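PDB 5BR9: tRNA threonylcarbamoyladenosine biosynthesis protein TsaB from Pseudomonas aeruginosa, which probably takes part in forming the threonylcarbamoyl modification of adenosine 37 in tRNA. Local coordinates for residues 14-18 / 194-200; 108-112 / 138-143; 118-122 / 161-167; 131-137 / 157-161. All coordinates share one frame; numbering follows the deposited sequence.

Interaction 1. Residues 14-18 / 194-200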
loop_
_atom_site.group_PDB
_atom_site.type_symbol
_atom_site.label_atom_id
_atom_site.label_comp_id
_atom_site.label_asym_id
_atom_site.label_seq_id
_atom_site.Cartn_x
_atom_site.Cartn_y
_atom_site.Cartn_z
ATOM N N ALA A 14 -5.680 5.118 -15.149
ATOM C CA ALA A 14 -5.139 6.116 -14.244
ATOM C C ALA A 14 -5.919 6.140 -12.939
ATOM O O ALA A 14 -7.136 5.959 -12.938
ATOM C CB ALA A 14 -5.159 7.494 -14.888
ATOM N N LEU A 15 -5.215 6.292 -11.825
ATOM C CA LEU A 15 -5.882 6.421 -10.538
ATOM C C LEU A 15 -5.156 7.379 -9.586
ATOM O O LEU A 15 -3.924 7.478 -9.594
ATOM C CB LEU A 15 -6.097 5.059 -9.906
ATOM C CG LEU A 15 -4.949 4.166 -9.526
ATOM C CD1 LEU A 15 -4.450 4.580 -8.142
ATOM C CD2 LEU A 15 -5.492 2.732 -9.538
ATOM N N ASP A 16 -5.927 8.096 -8.774
ATOM C CA ASP A 16 -5.330 8.964 -7.786
ATOM C C ASP A 16 -6.063 8.872 -6.444
ATOM O O ASP A 16 -7.282 8.983 -6.376
ATOM C CB ASP A 16 -5.317 10.405 -8.281
ATOM C CG ASP A 16 -4.351 11.264 -7.489
ATOM O OD1 ASP A 16 -3.200 11.417 -7.942
ATOM O OD2 ASP A 16 -4.717 11.753 -6.403
ATOM N N THR A 17 -5.290 8.674 -5.383
ATOM C CA THR A 17 -5.808 8.569 -4.024
ATOM C C THR A 17 -4.991 9.398 -3.056
ATOM O O THR A 17 -4.963 9.120 -1.862
ATOM C CB THR A 17 -5.789 7.106 -3.530
ATOM O OG1 THR A 17 -4.456 6.596 -3.652
ATOM C CG2 THR A 17 -6.717 6.241 -4.352
ATOM N N SER A 18 -4.337 10.429 -3.570
ATOM C CA SER A 18 -3.414 11.235 -2.762
ATOM C C SER A 18 -4.152 12.198 -1.831
ATOM O O SER A 18 -3.544 12.832 -0.958
ATOM C CB SER A 18 -2.441 12.003 -3.670
ATOM O OG SER A 18 -3.115 12.980 -4.451
ATOM N N PRO A 194 -6.073 17.032 -7.120
ATOM C CA PRO A 194 -5.735 16.197 -8.275
ATOM C C PRO A 194 -6.952 15.466 -8.832
ATOM O O PRO A 194 -7.851 15.148 -8.086
ATOM C CB PRO A 194 -4.725 15.199 -7.704
ATOM C CG PRO A 194 -4.121 15.899 -6.565
ATOM C CD PRO A 194 -5.227 16.705 -5.954
ATOM N N HIS A 195 -6.968 15.213 -10.131
ATOM C CA HIS A 195 -8.081 14.540 -10.788
ATOM C C HIS A 195 -7.489 13.511 -11.774
ATOM O O HIS A 195 -6.597 13.837 -12.567
ATOM C CB HIS A 195 -8.951 15.576 -11.488
ATOM C CG HIS A 195 -10.300 15.090 -11.895
ATOM N ND1 HIS A 195 -10.484 14.019 -12.743
ATOM C CD2 HIS A 195 -11.535 15.576 -11.630
ATOM C CE1 HIS A 195 -11.777 13.835 -12.941
ATOM N NE2 HIS A 195 -12.436 14.773 -12.285
ATOM N N ALA A 196 -7.949 12.268 -11.705
ATOM C CA ALA A 196 -7.408 11.206 -12.554
ATOM C C ALA A 196 -7.507 11.534 -14.047
ATOM O O ALA A 196 -6.691 11.066 -14.850
ATOM C CB ALA A 196 -8.108 9.899 -12.261
ATOM N N GLU A 197 -8.498 12.335 -14.421
ATOM C CA GLU A 197 -8.628 12.768 -15.818
ATOM C C GLU A 197 -7.368 13.498 -16.305
ATOM O O GLU A 197 -6.901 13.303 -17.432
ATOM C CB GLU A 197 -9.849 13.663 -15.997
ATOM C CG GLU A 197 -9.954 14.243 -17.398
ATOM C CD GLU A 197 -11.199 15.077 -17.616
ATOM O OE1 GLU A 197 -12.000 15.237 -16.670
ATOM O OE2 GLU A 197 -11.376 15.574 -18.747
ATOM N N ASP A 198 -6.812 14.341 -15.447
ATOM C CA ASP A 198 -5.625 15.105 -15.816
ATOM C C ASP A 198 -4.356 14.277 -15.611
ATOM O O ASP A 198 -3.368 14.447 -16.340
ATOM C CB ASP A 198 -5.599 16.413 -15.031
ATOM C CG ASP A 198 -6.892 17.192 -15.205
ATOM O OD1 ASP A 198 -7.140 17.695 -16.331
ATOM O OD2 ASP A 198 -7.683 17.260 -14.239
ATOM N N LEU A 199 -4.404 13.354 -14.650
ATOM C CA LEU A 199 -3.359 12.338 -14.518
ATOM C C LEU A 199 -3.258 11.534 -15.812
ATOM O O LEU A 199 -2.165 11.264 -16.305
ATOM C CB LEU A 199 -3.655 11.406 -13.346
ATOM C CG LEU A 199 -2.861 10.096 -13.273
ATOM C CD1 LEU A 199 -1.397 10.386 -13.152
ATOM C CD2 LEU A 199 -3.321 9.291 -12.065
ATOM N N LEU A 200 -4.418 11.182 -16.362
ATOM C CA LEU A 200 -4.512 10.431 -17.614
ATOM C C LEU A 200 -3.872 11.198 -18.780
ATOM O O LEU A 200 -3.119 10.623 -19.564
ATOM C CB LEU A 200 -5.979 10.104 -17.915
ATOM C CG LEU A 200 -6.247 9.188 -19.102
ATOM C CD1 LEU A 200 -5.626 7.811 -18.896
ATOM C CD2 LEU A 200 -7.756 9.066 -19.336
#
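A14-D16, the end of strand 12-16, and A196-L200, the first turn of helix 196-208, run at 135° to each other, their axes approaching to 7.2 Å. A14 points its methyl at the helix: A14 CB lies 3.8 Å from L199 CD2 and 4.0 Å from L200 CD1, fitting between the two leucines. L199 reaches across to the strand, its CG anti to the backbone N (chi1 165°), and this swings CD2 against the L15 backbone, 3.1 Å from L15 O, a close packing contact. A196 CB faces the same strand backbone. Before the helix, P194 lies obliquely against D16, with P194 CB 3.7 Å from D16 OD2, while its CG meets S18 OG. S18 OG donates to D16 OD2 on its syn lone pair at 2.8 Å, and S18 N, from above the carboxylate plane, closes an Asx turn. H195 caps the helix, its ND1 taking the N-H of E197 in the ring plane. Strand 21-28 adds A25 against A196 and L200. Between strand 14-16 and helix 196-200 the packing is thus mainly apolar, whereas D16 OD2 and H195 ND1 are bonded locally; D103, close to D16 OD1, may affect the charge there.

Interaction 2. Residues 108-112 / 138-143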
loop_
_atom_site.group_PDB
_atom_site.type_symbol
_atom_site.label_atom_id
_atom_site.label_comp_id
_atom_site.label_asym_id
_atom_site.label_seq_id
_atom_site.Cartn_x
_atom_site.Cartn_y
_atom_site.Cartn_z
ATOM N N ALA A 108 -1.482 21.093 -11.969
ATOM C CA ALA A 108 -1.146 22.061 -12.995
ATOM C C ALA A 108 -1.943 21.747 -14.254
ATOM O O ALA A 108 -2.555 22.633 -14.839
ATOM C CB ALA A 108 0.340 22.042 -13.275
ATOM N N GLN A 109 -1.959 20.470 -14.636
ATOM C CA GLN A 109 -2.674 20.045 -15.825
ATOM C C GLN A 109 -4.165 20.318 -15.633
ATOM O O GLN A 109 -4.848 20.760 -16.569
ATOM C CB GLN A 109 -2.448 18.562 -16.123
ATOM C CG GLN A 109 -2.897 18.166 -17.530
ATOM C CD GLN A 109 -1.949 18.704 -18.583
ATOM O OE1 GLN A 109 -0.763 18.874 -18.322
ATOM N NE2 GLN A 109 -2.466 18.989 -19.768
ATOM N N ARG A 110 -4.671 20.075 -14.423
ATOM C CA ARG A 110 -6.084 20.366 -14.160
ATOM C C ARG A 110 -6.401 21.854 -14.248
ATOM O O ARG A 110 -7.415 22.249 -14.835
ATOM C CB ARG A 110 -6.509 19.851 -12.789
ATOM C CG ARG A 110 -7.965 20.171 -12.477
ATOM C CD ARG A 110 -8.484 19.385 -11.306
ATOM N NE ARG A 110 -9.922 19.585 -11.137
ATOM C CZ ARG A 110 -10.637 19.074 -10.142
ATOM N NH1 ARG A 110 -10.054 18.320 -9.217
ATOM N NH2 ARG A 110 -11.935 19.313 -10.075
ATOM N N ALA A 111 -5.526 22.683 -13.684
ATOM C CA ALA A 111 -5.754 24.123 -13.720
ATOM C C ALA A 111 -5.694 24.620 -15.172
ATOM O O ALA A 111 -6.418 25.534 -15.566
ATOM C CB ALA A 111 -4.755 24.850 -12.842
ATOM N N TYR A 112 -4.817 24.010 -15.959
ATOM C CA TYR A 112 -4.742 24.336 -17.367
ATOM C C TYR A 112 -6.059 23.988 -18.065
ATOM O O TYR A 112 -6.635 24.819 -18.762
ATOM C CB TYR A 112 -3.581 23.604 -18.035
ATOM C CG TYR A 112 -3.691 23.658 -19.540
ATOM C CD1 TYR A 112 -3.573 24.873 -20.220
ATOM C CD2 TYR A 112 -3.958 22.505 -20.285
ATOM C CE1 TYR A 112 -3.701 24.936 -21.604
ATOM C CE2 TYR A 112 -4.090 22.564 -21.685
ATOM C CZ TYR A 112 -3.952 23.784 -22.328
ATOM O OH TYR A 112 -4.068 23.860 -23.697
ATOM N N LEU A 138 2.882 25.157 -19.873
ATOM C CA LEU A 138 2.412 24.404 -21.017
ATOM C C LEU A 138 3.468 24.258 -22.115
ATOM O O LEU A 138 4.097 25.225 -22.540
ATOM C CB LEU A 138 1.165 25.068 -21.602
ATOM C CG LEU A 138 0.358 24.227 -22.593
ATOM C CD1 LEU A 138 -0.382 23.090 -21.883
ATOM C CD2 LEU A 138 -0.616 25.116 -23.336
ATOM N N GLN A 139 3.623 23.032 -22.587
ATOM C CA GLN A 139 4.578 22.692 -23.624
ATOM C C GLN A 139 3.896 21.630 -24.478
ATOM O O GLN A 139 3.861 20.453 -24.098
ATOM C CB GLN A 139 5.876 22.168 -23.001
ATOM C CG GLN A 139 7.190 22.632 -23.610
ATOM C CD GLN A 139 8.360 22.430 -22.628
ATOM O OE1 GLN A 139 8.379 23.019 -21.535
ATOM N NE2 GLN A 139 9.323 21.585 -23.007
ATOM N N GLN A 140 3.310 22.052 -25.596
ATOM C CA GLN A 140 2.657 21.127 -26.518
ATOM C C GLN A 140 1.556 20.315 -25.826
ATOM O O GLN A 140 1.508 19.090 -25.944
ATOM C CB GLN A 140 3.691 20.181 -27.132
ATOM C CG GLN A 140 4.527 20.817 -28.204
ATOM C CD GLN A 140 5.652 19.919 -28.635
ATOM O OE1 GLN A 140 6.142 19.101 -27.852
ATOM N NE2 GLN A 140 6.060 20.044 -29.893
ATOM N N GLY A 141 0.695 21.012 -25.092
ATOM C CA GLY A 141 -0.454 20.417 -24.458
ATOM C C GLY A 141 -0.149 19.809 -23.095
ATOM O O GLY A 141 -1.059 19.419 -22.389
ATOM N N GLU A 142 1.123 19.770 -22.702
ATOM C CA GLU A 142 1.506 19.142 -21.428
ATOM C C GLU A 142 2.044 20.195 -20.466
ATOM O O GLU A 142 2.931 20.979 -20.820
ATOM C CB GLU A 142 2.569 18.042 -21.654
ATOM C CG GLU A 142 3.052 17.318 -20.375
ATOM C CD GLU A 142 4.263 16.406 -20.597
ATOM O OE1 GLU A 142 4.774 16.351 -21.734
ATOM O OE2 GLU A 142 4.722 15.750 -19.631
ATOM N N MET A 143 1.500 20.219 -19.252
ATOM C CA MET A 143 2.030 21.101 -18.221
ATOM C C MET A 143 3.342 20.488 -17.745
ATOM O O MET A 143 3.397 19.362 -17.248
ATOM C CB MET A 143 1.027 21.305 -17.083
ATOM C CG MET A 143 -0.200 22.136 -17.487
ATOM S SD MET A 143 0.133 23.819 -18.105
ATOM C CE MET A 143 0.467 24.682 -16.570
#
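M143, from the hairpin of strands 131-139 and 142-152, fits into the groove formed by A108, Q109 and Y112 on helix 103-115. The bent M143 chain, folded at chi2 (-59°) and chi3, tucks its CG against A108 O and lays SD 3.7 Å from Y112 CB; the sulfur meets the Y112 ring obliquely, a Met-aromatic contact. Next to it A108 CB fits against M143 CB. L138 covers one face of the Y112 ring: its CD1 sits almost over the centre, 3.6 Å from the centroid, while L138 CD2 is 3.5 Å from Y112 CE1, the two side chains crossing at about a right angle. The Q109 amide is the polar bump, and it meets the backbone at the end of the type I' turn Q139-E142. Q109 OE1 takes the N-H of M143 at 2.8 Å, in the carbonyl plane and on a lone pair (165° at the hydrogen); Q109 NE2 gives a hydrogen to G141 O at 3.0 Å, tilted 15° from that carbonyl's plane. Both ends of one amide are therefore used, which fixes the rotation of the group and satisfies two backbone atoms of the hairpin, while the thioether and leucine methyls supply the apolar packing beside it.

Interaction 3. Residues 118-122 / 161-167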
loop_
_atom_site.group_PDB
_atom_site.type_symbol
_atom_site.label_atom_id
_atom_site.label_comp_id
_atom_site.label_asym_id
_atom_site.label_seq_id
_atom_site.Cartn_x
_atom_site.Cartn_y
_atom_site.Cartn_z
ATOM N N GLU A 118 -1.704 28.758 -18.477
ATOM C CA GLU A 118 -0.593 28.075 -19.118
ATOM C C GLU A 118 0.650 28.101 -18.254
ATOM O O GLU A 118 1.622 27.395 -18.523
ATOM C CB GLU A 118 -0.333 28.706 -20.478
ATOM C CG GLU A 118 -1.507 28.454 -21.391
ATOM C CD GLU A 118 -1.241 28.782 -22.824
ATOM O OE1 GLU A 118 -0.125 29.250 -23.135
ATOM O OE2 GLU A 118 -2.161 28.552 -23.642
ATOM N N ARG A 119 0.592 28.904 -17.196
ATOM C CA ARG A 119 1.628 28.910 -16.177
ATOM C C ARG A 119 0.972 28.748 -14.815
ATOM O O ARG A 119 0.137 29.560 -14.409
ATOM C CB ARG A 119 2.461 30.193 -16.256
ATOM C CG ARG A 119 3.064 30.379 -17.649
ATOM C CD ARG A 119 4.334 31.199 -17.673
ATOM N NE ARG A 119 4.075 32.627 -17.719
ATOM C CZ ARG A 119 4.965 33.537 -18.104
ATOM N NH1 ARG A 119 4.638 34.826 -18.112
ATOM N NH2 ARG A 119 6.176 33.159 -18.500
ATOM N N VAL A 120 1.345 27.682 -14.114
ATOM C CA VAL A 120 0.722 27.362 -12.832
ATOM C C VAL A 120 1.774 27.088 -11.775
ATOM O O VAL A 120 2.699 26.302 -11.978
ATOM C CB VAL A 120 -0.232 26.157 -12.938
ATOM C CG1 VAL A 120 -0.728 25.770 -11.543
ATOM C CG2 VAL A 120 -1.418 26.478 -13.844
ATOM N N ALA A 121 1.654 27.780 -10.656
ATOM C CA ALA A 121 2.435 27.440 -9.481
ATOM C C ALA A 121 1.565 26.510 -8.619
ATOM O O ALA A 121 0.559 26.929 -8.064
ATOM C CB ALA A 121 2.862 28.709 -8.714
ATOM N N ALA A 122 1.925 25.236 -8.569
ATOM C CA ALA A 122 1.187 24.265 -7.778
ATOM C C ALA A 122 1.765 24.190 -6.368
ATOM O O ALA A 122 2.974 24.124 -6.188
ATOM C CB ALA A 122 1.212 22.912 -8.452
ATOM N N TRP A 161 9.351 32.508 -13.577
ATOM C CA TRP A 161 9.018 33.591 -14.502
ATOM C C TRP A 161 8.866 34.894 -13.734
ATOM O O TRP A 161 8.880 34.886 -12.501
ATOM C CB TRP A 161 7.727 33.272 -15.261
ATOM C CG TRP A 161 6.650 32.787 -14.367
ATOM C CD1 TRP A 161 5.944 33.526 -13.460
ATOM C CD2 TRP A 161 6.160 31.441 -14.261
ATOM N NE1 TRP A 161 5.043 32.721 -12.795
ATOM C CE2 TRP A 161 5.151 31.441 -13.272
ATOM C CE3 TRP A 161 6.470 30.242 -14.908
ATOM C CZ2 TRP A 161 4.451 30.288 -12.917
ATOM C CZ3 TRP A 161 5.774 29.091 -14.547
ATOM C CH2 TRP A 161 4.777 29.126 -13.562
ATOM N N ASP A 162 8.692 36.002 -14.452
ATOM C CA ASP A 162 8.453 37.291 -13.804
ATOM C C ASP A 162 7.203 37.228 -12.926
ATOM O O ASP A 162 6.115 36.898 -13.402
ATOM C CB ASP A 162 8.326 38.400 -14.850
ATOM C CG ASP A 162 7.898 39.735 -14.253
ATOM O OD1 ASP A 162 7.340 40.565 -15.003
ATOM O OD2 ASP A 162 8.122 39.961 -13.046
ATOM N N ALA A 163 7.359 37.556 -11.648
ATOM C CA ALA A 163 6.264 37.387 -10.691
ATOM C C ALA A 163 5.149 38.386 -10.936
ATOM O O ALA A 163 3.967 38.064 -10.788
ATOM C CB ALA A 163 6.773 37.509 -9.255
ATOM N N ALA A 164 5.529 39.597 -11.324
ATOM C CA ALA A 164 4.565 40.657 -11.586
ATOM C C ALA A 164 3.670 40.356 -12.790
ATOM O O ALA A 164 2.680 41.039 -12.994
ATOM C CB ALA A 164 5.288 41.988 -11.790
ATOM N N ALA A 165 4.007 39.345 -13.585
ATOM C CA ALA A 165 3.157 38.973 -14.718
ATOM C C ALA A 165 1.819 38.419 -14.215
ATOM O O ALA A 165 1.772 37.652 -13.271
ATOM C CB ALA A 165 3.856 37.962 -15.615
ATOM N N ALA A 166 0.734 38.820 -14.858
ATOM C CA ALA A 166 -0.601 38.540 -14.355
ATOM C C ALA A 166 -1.227 37.285 -14.978
ATOM O O ALA A 166 -2.439 37.074 -14.879
ATOM C CB ALA A 166 -1.497 39.759 -14.600
ATOM N N ASP A 167 -0.411 36.449 -15.616
ATOM C CA ASP A 167 -0.953 35.301 -16.343
ATOM C C ASP A 167 -0.789 33.969 -15.589
ATOM O O ASP A 167 -1.480 32.988 -15.885
ATOM C CB ASP A 167 -0.296 35.195 -17.717
ATOM C CG ASP A 167 1.187 34.921 -17.618
ATOM O OD1 ASP A 167 1.890 35.721 -16.966
ATOM O OD2 ASP A 167 1.640 33.893 -18.167
#
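R119, at the start of strand 119-125, carries nearly all of this contact, holding D167 by charge and W161 by packing. The salt bridge is side-on: R119 NE reaches D167 OD2 at 2.8 Å on that oxygen's syn lone pair, though the acceptor is tilted from the guanidinium plane, and R119 NH1 gives a straighter bond to D167 OD1 at 3.1 Å (172° at the hydrogen). A further NH1-OD2 bond is weak. The two flat groups are twisted by 46°, so the pairing is not coplanar. In D167, CG stands between its own backbone N and carbonyl carbon (chi1 64°), which turns both oxygens toward the arginine.

Packing comes from W161, over a face of the R119 side chain. R119 CB lies over the six-membered ring of W161, 3.8 Å from its centroid, a CH-pi contact, and R119 CD rests nearer the rim, 3.6 Å from W161 CE3. Farther out, W161 CB lies over one face of the guanidinium, 3.6 Å from R119 NH2. A165 CB adds a lighter touch near NH1.

W168 of strand 168-171 also meets the W161 ring. A partly exposed arginine, with the tryptophan over a face and the acid at the edge, thus ties the loop before strand 168-171 to the central strand of the second five-stranded mixed sheet, an element of the actin-like ATPase (ASKHA) fold of this family.

Interaction 4. Residues 131-137 / 157-161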
loop_
_atom_site.group_PDB
_atom_site.type_symbol
_atom_site.label_atom_id
_atom_site.label_comp_id
_atom_site.label_asym_id
_atom_site.label_seq_id
_atom_site.Cartn_x
_atom_site.Cartn_y
_atom_site.Cartn_z
ATOM N N VAL A 131 5.113 23.646 2.628
ATOM C CA VAL A 131 4.317 23.260 1.479
ATOM C C VAL A 131 5.179 22.593 0.434
ATOM O O VAL A 131 6.340 22.959 0.237
ATOM C CB VAL A 131 3.568 24.479 0.856
ATOM C CG1 VAL A 131 2.571 25.080 1.831
ATOM C CG2 VAL A 131 4.573 25.549 0.419
ATOM N N TYR A 132 4.575 21.648 -0.279
ATOM C CA TYR A 132 5.146 21.130 -1.491
ATOM C C TYR A 132 4.888 22.134 -2.602
ATOM O O TYR A 132 3.804 22.715 -2.669
ATOM C CB TYR A 132 4.537 19.781 -1.824
ATOM C CG TYR A 132 4.800 18.697 -0.802
ATOM C CD1 TYR A 132 6.072 18.147 -0.649
ATOM C CD2 TYR A 132 3.788 18.241 0.029
ATOM C CE1 TYR A 132 6.316 17.142 0.283
ATOM C CE2 TYR A 132 4.026 17.241 0.966
ATOM C CZ TYR A 132 5.293 16.700 1.096
ATOM O OH TYR A 132 5.520 15.702 2.028
ATOM N N TRP A 133 5.893 22.342 -3.457
ATOM C CA TRP A 133 5.908 23.444 -4.414
ATOM C C TRP A 133 6.505 23.040 -5.759
ATOM O O TRP A 133 7.576 22.459 -5.799
ATOM C CB TRP A 133 6.696 24.607 -3.816
ATOM C CG TRP A 133 6.884 25.795 -4.708
ATOM C CD1 TRP A 133 7.980 26.080 -5.490
ATOM C CD2 TRP A 133 5.975 26.879 -4.885
ATOM N NE1 TRP A 133 7.806 27.282 -6.128
ATOM C CE2 TRP A 133 6.581 27.789 -5.788
ATOM C CE3 TRP A 133 4.706 27.177 -4.366
ATOM C CZ2 TRP A 133 5.958 28.971 -6.187
ATOM C CZ3 TRP A 133 4.083 28.349 -4.768
ATOM C CH2 TRP A 133 4.716 29.235 -5.664
ATOM N N GLY A 134 5.808 23.358 -6.852
ATOM C CA GLY A 134 6.279 23.065 -8.198
ATOM C C GLY A 134 5.593 23.952 -9.222
ATOM O O GLY A 134 4.367 24.103 -9.217
ATOM N N CYS A 135 6.390 24.579 -10.079
ATOM C CA CYS A 135 5.864 25.476 -11.083
ATOM C C CYS A 135 5.895 24.805 -12.444
ATOM O O CYS A 135 6.870 24.136 -12.800
ATOM C CB CYS A 135 6.642 26.791 -11.107
ATOM S SG CYS A 135 6.462 27.781 -9.611
ATOM N N TYR A 136 4.818 25.003 -13.198
ATOM C CA TYR A 136 4.595 24.275 -14.433
ATOM C C TYR A 136 4.205 25.232 -15.547
ATOM O O TYR A 136 3.574 26.257 -15.291
ATOM C CB TYR A 136 3.502 23.201 -14.223
ATOM C CG TYR A 136 4.000 22.015 -13.427
ATOM C CD1 TYR A 136 4.373 20.843 -14.072
ATOM C CD2 TYR A 136 4.131 22.075 -12.029
ATOM C CE1 TYR A 136 4.855 19.747 -13.367
ATOM C CE2 TYR A 136 4.617 20.965 -11.296
ATOM C CZ TYR A 136 4.972 19.805 -11.985
ATOM O OH TYR A 136 5.478 18.710 -11.324
ATOM N N GLN A 137 4.590 24.889 -16.775
ATOM C CA GLN A 137 4.252 25.682 -17.960
ATOM C C GLN A 137 3.894 24.758 -19.122
ATOM O O GLN A 137 4.515 23.709 -19.321
ATOM C CB GLN A 137 5.407 26.602 -18.352
ATOM C CG GLN A 137 5.182 27.369 -19.668
ATOM C CD GLN A 137 6.175 28.516 -19.884
ATOM O OE1 GLN A 137 6.958 28.859 -18.986
ATOM N NE2 GLN A 137 6.146 29.112 -21.081
ATOM N N VAL A 157 9.134 30.104 -1.232
ATOM C CA VAL A 157 8.727 29.622 -2.556
ATOM C C VAL A 157 8.954 30.720 -3.590
ATOM O O VAL A 157 8.825 31.916 -3.289
ATOM C CB VAL A 157 7.250 29.128 -2.621
ATOM C CG1 VAL A 157 6.996 27.991 -1.640
ATOM C CG2 VAL A 157 6.264 30.264 -2.449
ATOM N N ALA A 158 9.289 30.298 -4.811
ATOM C CA ALA A 158 9.579 31.237 -5.896
ATOM C C ALA A 158 9.132 30.686 -7.250
ATOM O O ALA A 158 9.085 29.469 -7.452
ATOM C CB ALA A 158 11.081 31.566 -5.914
ATOM N N VAL A 159 8.810 31.587 -8.173
ATOM C CA VAL A 159 8.395 31.200 -9.523
ATOM C C VAL A 159 9.558 31.467 -10.495
ATOM O O VAL A 159 10.363 32.376 -10.257
ATOM C CB VAL A 159 7.119 31.951 -9.950
ATOM C CG1 VAL A 159 5.944 31.561 -9.062
ATOM C CG2 VAL A 159 7.347 33.462 -9.947
ATOM N N PRO A 160 9.649 30.674 -11.587
ATOM C CA PRO A 160 10.739 30.772 -12.573
ATOM C C PRO A 160 10.505 31.852 -13.634
ATOM O O PRO A 160 11.368 32.060 -14.497
ATOM C CB PRO A 160 10.743 29.384 -13.232
ATOM C CG PRO A 160 9.335 28.946 -13.151
ATOM C CD PRO A 160 8.708 29.583 -11.927
ATOM N N TRP A 161 9.351 32.508 -13.577
ATOM C CA TRP A 161 9.018 33.591 -14.502
ATOM C C TRP A 161 8.866 34.894 -13.734
ATOM O O TRP A 161 8.880 34.886 -12.501
ATOM C CB TRP A 161 7.727 33.272 -15.261
ATOM C CG TRP A 161 6.650 32.787 -14.367
ATOM C CD1 TRP A 161 5.944 33.526 -13.460
ATOM C CD2 TRP A 161 6.160 31.441 -14.261
ATOM N NE1 TRP A 161 5.043 32.721 -12.795
ATOM C CE2 TRP A 161 5.151 31.441 -13.272
ATOM C CE3 TRP A 161 6.470 30.242 -14.908
ATOM C CZ2 TRP A 161 4.451 30.288 -12.917
ATOM C CZ3 TRP A 161 5.774 29.091 -14.547
ATOM C CH2 TRP A 161 4.777 29.126 -13.562
#
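A loop segment running alongside a sheet strand makes this contact: V157-W161, in the connection between strands 142-152 and 168-171, follows strand 131-139 only 11° from parallel and packs on one of its sides. W133 is the main surface. V157 CB sits over the centre of its ring, 3.4 Å from the centroid of the six-membered ring, while CG1 and CG2 spread over the same indole. The W133 CG stands anti to its backbone N (chi1 176°), carrying the indole out across the loop so that W133 NE1 gives its hydrogen to A158 O at 2.9 Å. That oxygen lies in the ring plane, yet the donor comes from 36° above the carbonyl plane, and the bond is bent. Further along, C135 nestles among three residues: its CB is 3.6 Å from P160 CD, its SG touches V159 CG1 at 3.9 Å, and the sulfur meets the W161 ring obliquely. W161 CH2 also comes to 3.6 Å from Y136 O. At the other end, V131 CG2 meets V157 CG1. On the sheet, W133 and C135 both rest on A121 of strand 119-125, and L152 and A146 of strand 142-152 back V157 and P160, whereas Y136 points the other way, toward helix 103-115.

Overall arrangement
Interactions 2, 3 and 4 are all built on one mixed sheet, in which strand 131-139 lies between strands 119-125 and 142-152. Interactions 3 and 4 share W161 and have centres about 9 Å apart; sheet pairing joins them through V120 O and Y136 N, 2.8 Å apart. Interaction 2 lies on the other side of the sheet: A108 packs on Y136, and M143 CE and A111 CB reach V120 CG2. Its centre is about 13 Å from that of interaction 3 and about 14 Å from those of interactions 1 and 4. Interaction 1 belongs to the other five-stranded sheet and meets interaction 2 where D198 and H195 pack on R110, so helix 103-115 bridges the two. Interactions 1 and 3 do not touch.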